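PDB 5JOS: cyclohexadienyl dehydratase from Synthetic construct, which probably catalyses the dehydration, with decarboxylation, of prephenate to phenylpyruvate and of arogenate to phenylalanine, on a periplasmic solute-binding-protein scaffold. Local coordinates for residues E165-V170 with L186-K191; F109-L114 with G141-K146. All coordinates share one frame; numbering follows the deposited sequence.

Contact 1 of 2, residues E165-V170 with L186-K191; sequences EIFQEV and LYYAKK. With NA (sodium ion), chain B.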
loop_
_atom_site.group_PDB
_atom_site.type_symbol
_atom_site.label_atom_id
_atom_site.label_comp_id
_atom_site.label_asym_id
_atom_site.label_seq_id
_atom_site.Cartn_x
_atom_site.Cartn_y
_atom_site.Cartn_z
ATOM N N GLU A 165 -20.699 7.279 -13.059
ATOM C CA GLU A 165 -20.284 7.321 -11.657
ATOM C C GLU A 165 -20.903 6.231 -10.820
ATOM O O GLU A 165 -21.859 6.448 -10.077
ATOM C CB GLU A 165 -20.628 8.707 -11.061
ATOM C CG GLU A 165 -19.965 9.814 -11.821
ATOM C CD GLU A 165 -20.124 11.167 -11.131
ATOM O OE1 GLU A 165 -21.256 11.502 -10.746
ATOM O OE2 GLU A 165 -19.080 11.819 -10.900
ATOM N N ILE A 166 -20.278 5.063 -10.845
ATOM C CA ILE A 166 -20.832 3.916 -10.163
ATOM C C ILE A 166 -20.844 4.114 -8.698
ATOM O O ILE A 166 -21.741 3.617 -8.035
ATOM C CB ILE A 166 -20.040 2.664 -10.559
ATOM C CG1 ILE A 166 -20.098 2.470 -12.084
ATOM C CG2 ILE A 166 -20.640 1.438 -9.939
ATOM C CD1 ILE A 166 -19.087 1.444 -12.608
ATOM N N PHE A 167 -19.861 4.868 -8.172
ATOM C CA PHE A 167 -19.800 5.067 -6.730
ATOM C C PHE A 167 -21.078 5.725 -6.194
ATOM O O PHE A 167 -21.512 5.489 -5.077
ATOM C CB PHE A 167 -18.551 5.866 -6.331
ATOM C CG PHE A 167 -18.570 7.280 -6.745
ATOM C CD1 PHE A 167 -19.056 8.227 -5.909
ATOM C CD2 PHE A 167 -18.109 7.663 -7.980
ATOM C CE1 PHE A 167 -19.117 9.589 -6.265
ATOM C CE2 PHE A 167 -18.147 8.981 -8.358
ATOM C CZ PHE A 167 -18.652 9.963 -7.514
ATOM N N GLN A 168 -21.639 6.599 -7.019
ATOM C CA GLN A 168 -22.832 7.325 -6.677
ATOM C C GLN A 168 -24.077 6.455 -6.721
ATOM O O GLN A 168 -25.041 6.713 -5.988
ATOM C CB GLN A 168 -22.972 8.498 -7.647
ATOM C CG GLN A 168 -24.038 9.434 -7.248
ATOM C CD GLN A 168 -23.893 9.892 -5.797
ATOM O OE1 GLN A 168 -22.824 10.398 -5.395
ATOM N NE2 GLN A 168 -24.973 9.705 -4.999
ATOM N N GLU A 169 -24.063 5.405 -7.549
ATOM C CA GLU A 169 -25.120 4.393 -7.472
ATOM C C GLU A 169 -25.122 3.715 -6.116
ATOM O O GLU A 169 -26.171 3.367 -5.625
ATOM C CB GLU A 169 -24.921 3.303 -8.511
ATOM C CG GLU A 169 -24.971 3.809 -9.947
ATOM C CD GLU A 169 -26.262 4.477 -10.253
ATOM O OE1 GLU A 169 -27.291 3.830 -10.114
ATOM O OE2 GLU A 169 -26.258 5.673 -10.586
ATOM N N VAL A 170 -23.939 3.416 -5.559
ATOM C CA VAL A 170 -23.871 2.835 -4.229
ATOM C C VAL A 170 -24.450 3.801 -3.187
ATOM O O VAL A 170 -25.287 3.429 -2.409
ATOM C CB VAL A 170 -22.435 2.395 -3.855
ATOM C CG1 VAL A 170 -22.347 1.938 -2.422
ATOM C CG2 VAL A 170 -22.022 1.229 -4.753
ATOM N N LEU A 186 -10.583 3.676 -1.992
ATOM C CA LEU A 186 -10.170 4.476 -0.889
ATOM C C LEU A 186 -10.449 5.967 -1.139
ATOM O O LEU A 186 -10.749 6.735 -0.217
ATOM C CB LEU A 186 -8.691 4.325 -0.603
ATOM C CG LEU A 186 -8.278 2.931 -0.097
ATOM C CD1 LEU A 186 -6.758 2.912 0.011
ATOM C CD2 LEU A 186 -8.853 2.654 1.253
ATOM N N TYR A 187 -10.299 6.371 -2.372
ATOM C CA TYR A 187 -10.479 7.721 -2.748
ATOM C C TYR A 187 -11.976 8.139 -2.767
ATOM O O TYR A 187 -12.313 9.203 -2.263
ATOM C CB TYR A 187 -9.890 7.888 -4.106
ATOM C CG TYR A 187 -10.051 9.247 -4.698
ATOM C CD1 TYR A 187 -9.130 10.278 -4.483
ATOM C CD2 TYR A 187 -11.157 9.477 -5.512
ATOM C CE1 TYR A 187 -9.343 11.554 -5.087
ATOM C CE2 TYR A 187 -11.376 10.699 -6.102
ATOM C CZ TYR A 187 -10.498 11.724 -5.901
ATOM O OH TYR A 187 -10.868 12.858 -6.566
ATOM N N TYR A 188 -12.819 7.345 -3.353
ATOM C CA TYR A 188 -14.242 7.577 -3.239
ATOM C C TYR A 188 -14.772 7.562 -1.825
ATOM O O TYR A 188 -15.573 8.432 -1.480
ATOM C CB TYR A 188 -15.062 6.624 -4.043
ATOM C CG TYR A 188 -14.783 6.689 -5.530
ATOM C CD1 TYR A 188 -14.883 7.874 -6.245
ATOM C CD2 TYR A 188 -14.534 5.477 -6.249
ATOM C CE1 TYR A 188 -14.630 7.892 -7.645
ATOM C CE2 TYR A 188 -14.311 5.469 -7.617
ATOM C CZ TYR A 188 -14.356 6.671 -8.308
ATOM O OH TYR A 188 -14.082 6.580 -9.635
ATOM N N ALA A 189 -14.302 6.649 -0.976
ATOM C CA ALA A 189 -14.709 6.703 0.401
ATOM C C ALA A 189 -14.171 7.883 1.108
ATOM O O ALA A 189 -14.814 8.440 2.011
ATOM C CB ALA A 189 -14.320 5.425 1.110
ATOM N N LYS A 190 -12.963 8.305 0.829
ATOM C CA LYS A 190 -12.581 9.457 1.593
ATOM C C LYS A 190 -13.359 10.715 1.241
ATOM O O LYS A 190 -13.579 11.522 2.102
ATOM C CB LYS A 190 -11.105 9.706 1.630
ATOM C CG LYS A 190 -10.399 10.224 0.441
ATOM C CD LYS A 190 -8.943 10.500 0.854
ATOM C CE LYS A 190 -8.106 10.855 -0.371
ATOM N NZ LYS A 190 -7.001 11.745 0.119
ATOM N N LYS A 191 -13.845 10.790 0.017
ATOM C CA LYS A 191 -14.395 12.036 -0.526
ATOM C C LYS A 191 -15.908 12.023 -0.568
ATOM O O LYS A 191 -16.506 12.935 -1.123
ATOM C CB LYS A 191 -13.808 12.275 -1.961
ATOM C CG LYS A 191 -12.351 12.748 -1.830
ATOM C CD LYS A 191 -11.874 13.514 -3.083
ATOM C CE LYS A 191 -10.831 14.542 -2.686
ATOM N NZ LYS A 191 -10.152 15.054 -3.911
HETATM NA NA NA B . -16.545 8.389 3.503
HETATM O O HOH W 1 -14.826 7.557 4.840
HETATM O O HOH W 2 -17.926 8.222 5.465
#
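Phe167 and Tyr188 lie with their rings nearly parallel, an offset stack with centroids 4.5 Å apart and planes inclined at 14°. The slip brings rim over rim: CD2 of Phe167 approaches CE1 of Tyr188 to 3.5 Å, and CD1 of Tyr188 sits over the Phe167 face near its edge. The Phe167 methylene also joins in, its CB standing 4.1 Å from the Tyr188 centroid and 18° off the normal, a CH-pi contact. Phe167 reaches this position with CG between its backbone N and carbonyl carbon (chi1 69°). The far face of its ring has CB of Gln168 toward the rim.

Both side chains also touch Leu114 of strand 111-116, so the stack bridges two helices, 166-171 and 182-190, that pack on the mixed sheet of this family 3 solute-binding fold. Were Tyr188 an alanine, one face of the Phe167 ring would probably lose its aromatic partner and a gap would be likely to open between the helices. Next along the helix, Ala189 O binds a sodium ion at 2.3 Å, with two waters and the carbonyl oxygens of His192 and Leu195. No hydrogen bond crosses between the segments; dispersion and ring stacking join these two partly exposed side chains.

Contact 2 of 2, residues F109-L114 with G141-K146; sequences FGKTPL and GGTNEK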
loop_
_atom_site.group_PDB
_atom_site.type_symbol
_atom_site.label_atom_id
_atom_site.label_comp_id
_atom_site.label_asym_id
_atom_site.label_seq_id
_atom_site.Cartn_x
_atom_site.Cartn_y
_atom_site.Cartn_z
ATOM N N PHE A 109 -3.166 -5.065 -1.310
ATOM C CA PHE A 109 -4.180 -4.413 -2.060
ATOM C C PHE A 109 -4.579 -5.170 -3.299
ATOM O O PHE A 109 -3.934 -6.134 -3.647
ATOM C CB PHE A 109 -3.708 -2.982 -2.394
ATOM C CG PHE A 109 -2.620 -2.871 -3.425
ATOM C CD1 PHE A 109 -1.288 -2.934 -3.054
ATOM C CD2 PHE A 109 -2.912 -2.607 -4.704
ATOM C CE1 PHE A 109 -0.296 -2.816 -4.000
ATOM C CE2 PHE A 109 -1.933 -2.475 -5.668
ATOM C CZ PHE A 109 -0.614 -2.564 -5.307
ATOM N N GLY A 110 -5.679 -4.752 -3.948
ATOM C CA GLY A 110 -6.022 -5.220 -5.273
ATOM C C GLY A 110 -7.370 -4.704 -5.642
ATOM O O GLY A 110 -7.465 -3.615 -6.150
ATOM N N LYS A 111 -8.397 -5.499 -5.376
ATOM C CA LYS A 111 -9.759 -5.062 -5.388
ATOM C C LYS A 111 -10.245 -4.838 -3.967
ATOM O O LYS A 111 -9.896 -5.583 -3.086
ATOM C CB LYS A 111 -10.625 -6.125 -6.040
ATOM C CG LYS A 111 -10.214 -6.541 -7.466
ATOM C CD LYS A 111 -10.182 -5.388 -8.428
ATOM C CE LYS A 111 -9.887 -5.785 -9.877
ATOM N NZ LYS A 111 -9.716 -4.450 -10.619
ATOM N N THR A 112 -11.098 -3.829 -3.811
ATOM C CA THR A 112 -11.628 -3.449 -2.522
ATOM C C THR A 112 -13.133 -3.112 -2.773
ATOM O O THR A 112 -13.471 -2.321 -3.682
ATOM C CB THR A 112 -10.907 -2.196 -1.976
ATOM O OG1 THR A 112 -9.537 -2.518 -1.686
ATOM C CG2 THR A 112 -11.484 -1.708 -0.646
ATOM N N PRO A 113 -14.031 -3.748 -2.028
ATOM C CA PRO A 113 -15.406 -3.242 -2.101
ATOM C C PRO A 113 -15.596 -1.841 -1.531
ATOM O O PRO A 113 -15.090 -1.442 -0.436
ATOM C CB PRO A 113 -16.180 -4.215 -1.247
ATOM C CG PRO A 113 -15.196 -4.692 -0.229
ATOM C CD PRO A 113 -13.832 -4.595 -0.832
ATOM N N LEU A 114 -16.442 -1.144 -2.207
ATOM C CA LEU A 114 -16.898 0.152 -1.732
ATOM C C LEU A 114 -18.382 0.114 -1.478
ATOM O O LEU A 114 -19.156 -0.309 -2.351
ATOM C CB LEU A 114 -16.613 1.101 -2.852
ATOM C CG LEU A 114 -17.095 2.549 -2.709
ATOM C CD1 LEU A 114 -16.172 3.227 -1.768
ATOM C CD2 LEU A 114 -17.059 3.215 -4.091
ATOM N N GLY A 141 -15.851 -5.173 -18.795
ATOM C CA GLY A 141 -14.828 -5.575 -19.740
ATOM C C GLY A 141 -13.483 -5.804 -19.116
ATOM O O GLY A 141 -12.619 -6.192 -19.810
ATOM N N GLY A 142 -13.279 -5.535 -17.836
ATOM C CA GLY A 142 -11.898 -5.708 -17.261
ATOM C C GLY A 142 -11.933 -6.557 -15.987
ATOM O O GLY A 142 -12.824 -7.398 -15.768
ATOM N N THR A 143 -10.978 -6.287 -15.108
ATOM C CA THR A 143 -10.793 -7.065 -13.908
ATOM C C THR A 143 -11.918 -6.911 -12.870
ATOM O O THR A 143 -12.155 -7.852 -12.093
ATOM C CB THR A 143 -9.363 -6.762 -13.319
ATOM O OG1 THR A 143 -9.159 -5.351 -13.205
ATOM C CG2 THR A 143 -8.368 -7.210 -14.255
ATOM N N ASN A 144 -12.605 -5.754 -12.796
ATOM C CA ASN A 144 -13.687 -5.633 -11.864
ATOM C C ASN A 144 -14.800 -6.577 -12.239
ATOM O O ASN A 144 -15.295 -7.312 -11.386
ATOM C CB ASN A 144 -14.194 -4.196 -11.778
ATOM C CG ASN A 144 -13.140 -3.259 -11.293
ATOM O OD1 ASN A 144 -12.324 -3.619 -10.402
ATOM N ND2 ASN A 144 -13.129 -2.038 -11.846
ATOM N N GLU A 145 -15.188 -6.577 -13.527
ATOM C CA GLU A 145 -16.229 -7.434 -13.934
ATOM C C GLU A 145 -15.826 -8.929 -13.747
ATOM O O GLU A 145 -16.566 -9.767 -13.175
ATOM C CB GLU A 145 -16.612 -7.134 -15.398
ATOM C CG GLU A 145 -17.632 -8.213 -15.861
ATOM C CD GLU A 145 -18.285 -7.955 -17.216
ATOM O OE1 GLU A 145 -17.729 -7.180 -18.054
ATOM O OE2 GLU A 145 -19.370 -8.578 -17.380
ATOM N N LYS A 146 -14.644 -9.252 -14.205
ATOM C CA LYS A 146 -14.140 -10.619 -14.058
ATOM C C LYS A 146 -14.027 -11.070 -12.571
ATOM O O LYS A 146 -14.351 -12.186 -12.215
ATOM C CB LYS A 146 -12.803 -10.648 -14.800
ATOM C CG LYS A 146 -11.963 -11.889 -14.688
ATOM C CD LYS A 146 -10.485 -11.474 -14.827
ATOM C CE LYS A 146 -9.661 -12.413 -15.682
ATOM N NZ LYS A 146 -9.914 -13.836 -15.357
#
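The ammonium nitrogen of Lys111 is gripped by two side-chain oxygens from consecutive residues at the start of helix 143-151. NZ donates to Asn144 OD1 at 2.7 Å and to Thr143 OG1 at 2.8 Å. The hydrogen bond to the amide oxygen has a C=O...N angle of 130°, but NZ stands 49° out of the carbonyl plane, so the approach comes from above the amide rather than along a lone pair. Lys111 bends at chi2 (-58°) and is extended beyond it, which carries NZ across to the helix; its CE passes 3.3 Å from Asn144 OD1. The lysine runs roughly perpendicular to the Thr143 side chain.

Asp181 forms a salt bridge with the same NZ, giving this largely buried charge a carboxylate as well as two neutral oxygens. At the other end of the Asn144 amide, ND2 bonds to Asn139 OD1, a second-shell link that should help fix the rotation of the amide. Thr143 OG1 also hydrogen-bonds to a citrate, probably from the crystallisation liquor.

Gly142 is the N-cap residue, and Gly141 N bonds to Glu145 OE1 at 2.8 Å, tying the preceding turn to the first helical turn. Lys111 follows the corner at Gly110 and lies on strand 111-116, which runs between strands 177-181 and 195-197 in a mixed sheet; Asn144 also touches Ile179 of strand 177-181, so this helix start packs beside that sheet.

Strand 111-116 relates the two contacts, whose centres are 14 Å apart. Lys111 on this strand takes part in contact 2; farther along, Leu114 meets contact 1, with its CD2 3.8 Å from Phe167 CB and 4.0 Å from Tyr188 CB. Contact 1 joins two helices at the surface, whereas contact 2 is partly buried and joins a strand to a helix start. Their chemistry divides accordingly: the helix pair meets through aromatic carbon without a cross-segment hydrogen bond, while contact 2 is carried by hydrogen bonds round one buried ammonium group. The buried areas are nevertheless similar, 118 and 127 Å².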